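PDB 6GN8: exoenzyme S from Pseudomonas aeruginosa, which probably transfers ADP-ribose to host proteins through the toxin domain in this chain, one piece of a longer secreted virulence factor that also carries a GTPase-activating domain. Local coordinates for residues T135-G140 with K171-N176. The protein carries 2 engineered substitutions. Sequence-based numbering, arbitrary orientation.
Sequences TSLNPG and KAILYN. Engineered in segment 171-176: Ala172 (natural residue Glu).
Ile173 O is gripped twice by one residue: Thr135 N donates to it at 3.0 Å and Thr135 OG1 at 2.7 Å, the two reaching it from opposite faces of the carbonyl plane. The hydroxyl can join in because chi1 of 70° sets it between the backbone N and carbonyl carbon of Thr135; OG1 is also hydrogen-bonded to Thr108 OG1 and lies near the Tyr175 ring plane, at its CE2 edge. Ile173 N returns a bond to Thr135 O at 2.9 Å, completing the hydrogen-bonded pair of an antiparallel ladder. The next pair, Ser136 with engineered Ala172, is non-hydrogen-bonded, with Ser136 CA 4.3 Å from Ala172 CA, which makes a CH...O contact to Thr135 O. Past the strand end, Leu137 N still reaches Lys171 O (3.0 Å), and Leu137 CG meets Ile173 CD1 at 3.8 Å, the side chains crossing at a slant. The ladder illustrates how a short strand is fastened: 133-136 pairs with 172-175, the middle of a three-stranded antiparallel sheet, while the Ser136 backbone bonds to Phe109 on its other flank. Strand 106-112 also meets Leu137, Ile173 and Tyr175 through Val106 and Thr108; Leu174 packs against helix 54-77.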
ATOM      1  N   THR C 135      22.089  16.900  20.057  1.00 41.87           N
ATOM      2  CA  THR C 135      20.785  17.442  19.726  1.00 40.82           C
ATOM      3  C   THR C 135      20.250  17.992  21.046  1.00 44.35           C
ATOM      4  O   THR C 135      20.812  17.700  22.111  1.00 43.71           O
ATOM      5  CB  THR C 135      19.889  16.395  19.037  1.00 44.20           C
ATOM      6  OG1 THR C 135      19.518  15.410  19.976  1.00 45.36           O
ATOM      7  CG2 THR C 135      20.531  15.726  17.823  1.00 40.11           C
ATOM      8  N   SER C 136      19.209  18.814  20.980  1.00 40.23           N
ATOM      9  CA  SER C 136      18.628  19.436  22.152  1.00 40.48           C
ATOM     10  C   SER C 136      17.102  19.209  22.150  1.00 44.97           C
ATOM     11  O   SER C 136      16.497  19.223  21.082  1.00 43.87           O
ATOM     12  CB  SER C 136      18.983  20.924  22.143  1.00 43.09           C
ATOM     13  OG  SER C 136      17.985  21.781  22.687  1.00 54.99           O
ATOM     14  N   LEU C 137      16.495  19.034  23.341  1.00 43.78           N
ATOM     15  CA  LEU C 137      15.032  18.903  23.539  1.00 45.13           C
ATOM     16  C   LEU C 137      14.369  20.269  23.490  1.00 54.78           C
ATOM     17  O   LEU C 137      13.162  20.360  23.325  1.00 55.25           O
ATOM     18  CB  LEU C 137      14.688  18.237  24.884  1.00 45.73           C
ATOM     19  CG  LEU C 137      14.596  16.726  24.942  1.00 49.85           C
ATOM     20  CD1 LEU C 137      14.537  16.265  26.361  1.00 50.97           C
ATOM     21  CD2 LEU C 137      13.372  16.199  24.192  1.00 48.53           C
ATOM     22  N   ASN C 138      15.171  21.321  23.660  1.00 56.06           N
ATOM     23  CA  ASN C 138      14.778  22.727  23.647  1.00 58.30           C
ATOM     24  C   ASN C 138      14.771  23.259  22.177  1.00 66.85           C
ATOM     25  O   ASN C 138      15.858  23.354  21.604  1.00 67.29           O
ATOM     26  CB  ASN C 138      15.778  23.494  24.533  1.00 54.02           C
ATOM     27  CG  ASN C 138      15.360  24.855  24.975  1.00 84.27           C
ATOM     28  OD1 ASN C 138      14.699  25.605  24.248  1.00 88.20           O
ATOM     29  ND2 ASN C 138      15.766  25.213  26.184  1.00 73.67           N
ATOM     30  N   PRO C 139      13.612  23.583  21.526  1.00 67.49           N
ATOM     31  CA  PRO C 139      13.666  24.061  20.116  1.00 68.99           C
ATOM     32  C   PRO C 139      14.372  25.421  19.941  1.00 82.12           C
ATOM     33  O   PRO C 139      14.978  25.670  18.895  1.00 80.66           O
ATOM     34  CB  PRO C 139      12.184  24.159  19.696  1.00 69.52           C
ATOM     35  CG  PRO C 139      11.413  23.404  20.741  1.00 73.78           C
ATOM     36  CD  PRO C 139      12.217  23.528  22.012  1.00 69.82           C
ATOM     37  N   GLY C 140      14.300  26.262  20.982  1.00 86.19           N
ATOM     38  CA  GLY C 140      14.859  27.610  21.029  1.00 88.91           C
ATOM     39  C   GLY C 140      16.359  27.713  20.871  1.00 98.97           C
ATOM     40  O   GLY C 140      16.833  28.451  19.996  1.00 98.75           O
ATOM     41  N   LYS C 171      19.054  20.859  27.496  1.00 45.99           N
ATOM     42  CA  LYS C 171      18.489  19.514  27.696  1.00 47.12           C
ATOM     43  C   LYS C 171      18.938  18.619  26.521  1.00 50.34           C
ATOM     44  O   LYS C 171      18.137  18.220  25.667  1.00 50.66           O
ATOM     45  CB  LYS C 171      16.947  19.569  27.856  1.00 50.38           C
ATOM     46  CG  LYS C 171      16.436  20.474  29.001  1.00 52.63           C
ATOM     47  CD  LYS C 171      14.896  20.633  28.975  1.00 61.64           C
ATOM     48  CE  LYS C 171      14.388  21.454  27.801  1.00 66.21           C
ATOM     49  NZ  LYS C 171      12.915  21.616  27.809  1.00 77.65           N
ATOM     50  N   ALA C 172      20.255  18.388  26.446  1.00 45.17           N
ATOM     51  CA  ALA C 172      20.855  17.675  25.320  1.00 43.42           C
ATOM     52  C   ALA C 172      20.610  16.182  25.327  1.00 46.95           C
ATOM     53  O   ALA C 172      20.641  15.509  26.363  1.00 47.75           O
ATOM     54  CB  ALA C 172      22.353  17.942  25.264  1.00 43.10           C
ATOM     55  N   ILE C 173      20.375  15.675  24.139  1.00 43.46           N
ATOM     56  CA  ILE C 173      20.268  14.255  23.880  1.00 44.88           C
ATOM     57  C   ILE C 173      21.350  13.964  22.852  1.00 48.32           C
ATOM     58  O   ILE C 173      21.369  14.577  21.784  1.00 46.63           O
ATOM     59  CB  ILE C 173      18.855  13.756  23.502  1.00 48.33           C
ATOM     60  CG1 ILE C 173      17.934  13.868  24.749  1.00 50.03           C
ATOM     61  CG2 ILE C 173      18.920  12.291  22.990  1.00 49.27           C
ATOM     62  CD1 ILE C 173      16.488  13.466  24.594  1.00 61.42           C
ATOM     63  N   LEU C 174      22.334  13.143  23.256  1.00 45.12           N
ATOM     64  CA  LEU C 174      23.464  12.783  22.406  1.00 43.95           C
ATOM     65  C   LEU C 174      23.265  11.452  21.698  1.00 48.72           C
ATOM     66  O   LEU C 174      22.890  10.462  22.320  1.00 49.60           O
ATOM     67  CB  LEU C 174      24.776  12.728  23.209  1.00 43.27           C
ATOM     68  CG  LEU C 174      25.067  13.863  24.175  1.00 46.03           C
ATOM     69  CD1 LEU C 174      26.380  13.617  24.881  1.00 45.92           C
ATOM     70  CD2 LEU C 174      25.047  15.246  23.485  1.00 43.25           C
ATOM     71  N   TYR C 175      23.551  11.432  20.396  1.00 44.72           N
ATOM     72  CA  TYR C 175      23.552  10.202  19.582  1.00 43.65           C
ATOM     73  C   TYR C 175      25.015   9.823  19.370  1.00 45.96           C
ATOM     74  O   TYR C 175      25.880  10.706  19.297  1.00 43.53           O
ATOM     75  CB  TYR C 175      22.769  10.361  18.252  1.00 42.76           C
ATOM     76  CG  TYR C 175      21.274  10.364  18.495  1.00 43.01           C
ATOM     77  CD1 TYR C 175      20.558   9.171  18.561  1.00 46.02           C
ATOM     78  CD2 TYR C 175      20.589  11.556  18.742  1.00 41.88           C
ATOM     79  CE1 TYR C 175      19.193   9.160  18.856  1.00 47.04           C
ATOM     80  CE2 TYR C 175      19.222  11.557  19.021  1.00 42.95           C
ATOM     81  CZ  TYR C 175      18.531  10.355  19.082  1.00 49.81           C
ATOM     82  OH  TYR C 175      17.211  10.324  19.425  1.00 47.64           O
ATOM     83  N   ASN C 176      25.281   8.511  19.343  1.00 43.27           N
ATOM     84  CA  ASN C 176      26.591   7.883  19.210  1.00 44.55           C
ATOM     85  C   ASN C 176      27.331   8.331  17.938  1.00 49.50           C
ATOM     86  O   ASN C 176      26.698   8.672  16.941  1.00 48.14           O
ATOM     87  CB  ASN C 176      26.403   6.352  19.196  1.00 44.94           C
ATOM     88  CG  ASN C 176      27.522   5.539  19.791  1.00 57.25           C
ATOM     89  OD1 ASN C 176      27.365   4.355  20.044  1.00 55.91           O
ATOM     90  ND2 ASN C 176      28.657   6.135  20.056  1.00 48.47           N
TER